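PDB 4A27: synaptic vesicle membrane protein VAT-1 homolog-like from Homo sapiens, which probably acts as an oxidoreductase of the quinone oxidoreductase branch of the zinc-containing alcohol dehydrogenase family. Local coordinates for residues Phe123-Val128 and Ser279-Leu284. Numbering follows the deposited sequence.
Sequences FPMNFV and SLLNLL
Helix segments 124-128 and 280-284 cross at 99°, with their axes 11.7 Å apart at closest approach. The fold is that of a medium-chain dehydrogenase: helix 280-285 directly follows 274-278, an edge strand, within this chain, of the six-stranded parallel Rossmann sheet. The contact is buried, and the side chains that meet in it are apolar. Leu280 takes part in three of the four residue contacts. Its CG stands anti to the backbone N (chi1 178°), which carries the branched end on toward helix segment 124-128. There the methyl CD2 lies 3.8 Å from CG1 of Val128, and the two side chains cross at about a right angle. The same Leu280 CD2 also rests 3.8 Å from the carbonyl O of Met125, an oxygen that accepts a hydrogen bond from Thr129 OG1. Ile293 and Val297 of helix 290-305 pack on Val128, while Phe91 touches Met125. The Met125 chain is bent at both chi2 and chi3, and its SD meets Leu281 CD2 at 3.9 Å. Ser279 is the N-cap of helix 280-285. Its OG accepts from the backbone N of Asn282 at 3.2 Å, with an N-H...O angle of 159°.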
ATOM      1  N   PHE A 123      -0.883  22.886  11.799  1.00 36.40           N
ATOM      2  CA  PHE A 123      -1.702  22.196  10.789  1.00 36.12           C
ATOM      3  C   PHE A 123      -0.880  21.299   9.783  1.00 48.99           C
ATOM      4  O   PHE A 123      -1.049  20.084   9.776  1.00 37.30           O
ATOM      5  CB  PHE A 123      -2.510  23.244  10.041  1.00 42.26           C
ATOM      6  CG  PHE A 123      -3.640  22.707   9.258  1.00 43.69           C
ATOM      7  CD1 PHE A 123      -4.820  22.350   9.890  1.00 53.00           C
ATOM      8  CD2 PHE A 123      -3.543  22.539   7.884  1.00 51.53           C
ATOM      9  CE1 PHE A 123      -5.898  21.848   9.160  1.00 60.29           C
ATOM     10  CE2 PHE A 123      -4.630  22.038   7.145  1.00 62.26           C
ATOM     11  CZ  PHE A 123      -5.806  21.702   7.797  1.00 50.22           C
ATOM     12  N   PRO A 124       0.043  21.891   8.987  1.00 46.82           N
ATOM     13  CA  PRO A 124       0.661  21.186   7.845  1.00 51.21           C
ATOM     14  C   PRO A 124       1.428  19.901   8.122  1.00 35.62           C
ATOM     15  O   PRO A 124       1.129  18.886   7.520  1.00 40.54           O
ATOM     16  CB  PRO A 124       1.637  22.222   7.236  1.00 47.82           C
ATOM     17  CG  PRO A 124       1.566  23.405   8.071  1.00 44.52           C
ATOM     18  CD  PRO A 124       0.775  23.135   9.297  1.00 45.60           C
ATOM     19  N   MET A 125       2.417  19.916   9.003  1.00 39.07           N
ATOM     20  CA  MET A 125       3.184  18.694   9.228  1.00 37.90           C
ATOM     21  C   MET A 125       2.278  17.551   9.662  1.00 41.74           C
ATOM     22  O   MET A 125       2.277  16.487   9.024  1.00 35.12           O
ATOM     23  CB  MET A 125       4.302  18.906  10.244  1.00 37.02           C
ATOM     24  CG  MET A 125       5.501  19.704   9.706  1.00 61.48           C
ATOM     25  SD  MET A 125       6.551  18.747   8.579  1.00 53.33           S
ATOM     26  CE  MET A 125       7.567  17.928   9.830  1.00 43.00           C
ATOM     27  N   ASN A 126       1.531  17.759  10.753  1.00 36.36           N
ATOM     28  CA  ASN A 126       0.769  16.676  11.345  1.00 31.84           C
ATOM     29  C   ASN A 126      -0.342  16.196  10.430  1.00 32.20           C
ATOM     30  O   ASN A 126      -0.511  14.964  10.244  1.00 34.26           O
ATOM     31  CB  ASN A 126       0.218  17.021  12.724  1.00 30.64           C
ATOM     32  CG  ASN A 126       1.309  17.196  13.789  1.00 37.44           C
ATOM     33  OD1 ASN A 126       2.445  16.797  13.604  1.00 39.70           O
ATOM     34  ND2 ASN A 126       0.948  17.796  14.909  1.00 36.05           N
ATOM     35  N   PHE A 127      -1.117  17.117   9.865  1.00 35.59           N
ATOM     36  CA  PHE A 127      -2.276  16.699   9.104  1.00 32.73           C
ATOM     37  C   PHE A 127      -1.924  16.170   7.710  1.00 33.10           C
ATOM     38  O   PHE A 127      -2.570  15.225   7.233  1.00 33.56           O
ATOM     39  CB  PHE A 127      -3.365  17.770   9.052  1.00 34.26           C
ATOM     40  CG  PHE A 127      -4.192  17.826  10.309  1.00 34.23           C
ATOM     41  CD1 PHE A 127      -3.709  18.479  11.442  1.00 35.98           C
ATOM     42  CD2 PHE A 127      -5.427  17.182  10.373  1.00 36.99           C
ATOM     43  CE1 PHE A 127      -4.449  18.482  12.635  1.00 35.48           C
ATOM     44  CE2 PHE A 127      -6.183  17.191  11.563  1.00 35.85           C
ATOM     45  CZ  PHE A 127      -5.678  17.854  12.689  1.00 41.98           C
ATOM     46  N   VAL A 128      -0.896  16.725   7.062  1.00 32.85           N
ATOM     47  CA  VAL A 128      -0.496  16.190   5.773  1.00 33.64           C
ATOM     48  C   VAL A 128       0.083  14.774   5.998  1.00 31.71           C
ATOM     49  O   VAL A 128      -0.178  13.869   5.236  1.00 30.44           O
ATOM     50  CB  VAL A 128       0.522  17.117   5.009  1.00 38.81           C
ATOM     51  CG1 VAL A 128       1.039  16.455   3.791  1.00 34.67           C
ATOM     52  CG2 VAL A 128      -0.134  18.474   4.611  1.00 36.32           C
ATOM     53  N   SER A 279       8.301   9.789   4.956  1.00 42.90           N
ATOM     54  CA  SER A 279       9.008  11.015   5.388  1.00 42.79           C
ATOM     55  C   SER A 279       8.485  12.172   4.585  1.00 38.64           C
ATOM     56  O   SER A 279       8.790  12.291   3.388  1.00 43.55           O
ATOM     57  CB  SER A 279      10.497  10.896   5.100  1.00 43.75           C
ATOM     58  OG  SER A 279      11.090  12.196   5.133  1.00 53.39           O
ATOM     59  N   LEU A 280       7.636  12.996   5.187  1.00 35.60           N
ATOM     60  CA  LEU A 280       7.080  14.127   4.468  1.00 48.00           C
ATOM     61  C   LEU A 280       8.176  15.109   3.982  1.00 45.00           C
ATOM     62  O   LEU A 280       8.071  15.655   2.891  1.00 40.82           O
ATOM     63  CB  LEU A 280       6.060  14.867   5.338  1.00 36.84           C
ATOM     64  CG  LEU A 280       5.405  16.123   4.773  1.00 51.25           C
ATOM     65  CD1 LEU A 280       4.876  15.861   3.347  1.00 38.11           C
ATOM     66  CD2 LEU A 280       4.251  16.608   5.730  1.00 30.54           C
ATOM     67  N   LEU A 281       9.160  15.391   4.819  1.00 40.47           N
ATOM     68  CA  LEU A 281      10.186  16.373   4.471  1.00 47.32           C
ATOM     69  C   LEU A 281      10.938  15.957   3.212  1.00 49.06           C
ATOM     70  O   LEU A 281      11.116  16.777   2.297  1.00 47.50           O
ATOM     71  CB  LEU A 281      11.146  16.644   5.639  1.00 45.03           C
ATOM     72  CG  LEU A 281      10.448  17.421   6.762  1.00 51.11           C
ATOM     73  CD1 LEU A 281      11.391  17.646   7.861  1.00 43.07           C
ATOM     74  CD2 LEU A 281       9.813  18.778   6.353  1.00 41.29           C
ATOM     75  N   ASN A 282      11.318  14.689   3.139  1.00 49.84           N
ATOM     76  CA  ASN A 282      11.964  14.159   1.934  1.00 53.08           C
ATOM     77  C   ASN A 282      11.099  14.234   0.706  1.00 49.24           C
ATOM     78  O   ASN A 282      11.604  14.538  -0.377  1.00 46.53           O
ATOM     79  CB  ASN A 282      12.377  12.715   2.115  1.00 50.78           C
ATOM     80  CG  ASN A 282      13.550  12.565   3.029  1.00 50.63           C
ATOM     81  OD1 ASN A 282      14.139  13.555   3.481  1.00 49.81           O
ATOM     82  ND2 ASN A 282      13.883  11.322   3.345  1.00 59.23           N
ATOM     83  N   LEU A 283       9.807  13.968   0.873  1.00 49.67           N
ATOM     84  CA  LEU A 283       8.852  14.058  -0.222  1.00 47.15           C
ATOM     85  C   LEU A 283       8.810  15.474  -0.764  1.00 49.50           C
ATOM     86  O   LEU A 283       8.757  15.671  -1.979  1.00 50.64           O
ATOM     87  CB  LEU A 283       7.448  13.632   0.243  1.00 47.83           C
ATOM     88  CG  LEU A 283       6.392  13.236  -0.781  1.00 60.15           C
ATOM     89  CD1 LEU A 283       6.891  12.102  -1.699  1.00 52.55           C
ATOM     90  CD2 LEU A 283       5.089  12.793  -0.068  1.00 49.67           C
ATOM     91  N   LEU A 284       8.860  16.450   0.151  1.00 42.21           N
ATOM     92  CA  LEU A 284       8.817  17.864  -0.186  1.00 44.56           C
ATOM     93  C   LEU A 284      10.108  18.410  -0.846  1.00 44.89           C
ATOM     94  O   LEU A 284      10.055  19.000  -1.917  1.00 45.92           O
ATOM     95  CB  LEU A 284       8.541  18.701   1.048  1.00 46.69           C
ATOM     96  CG  LEU A 284       7.123  18.590   1.584  1.00 63.46           C
ATOM     97  CD1 LEU A 284       7.076  19.132   3.008  1.00 43.73           C
ATOM     98  CD2 LEU A 284       6.139  19.291   0.658  1.00 48.99           C
TER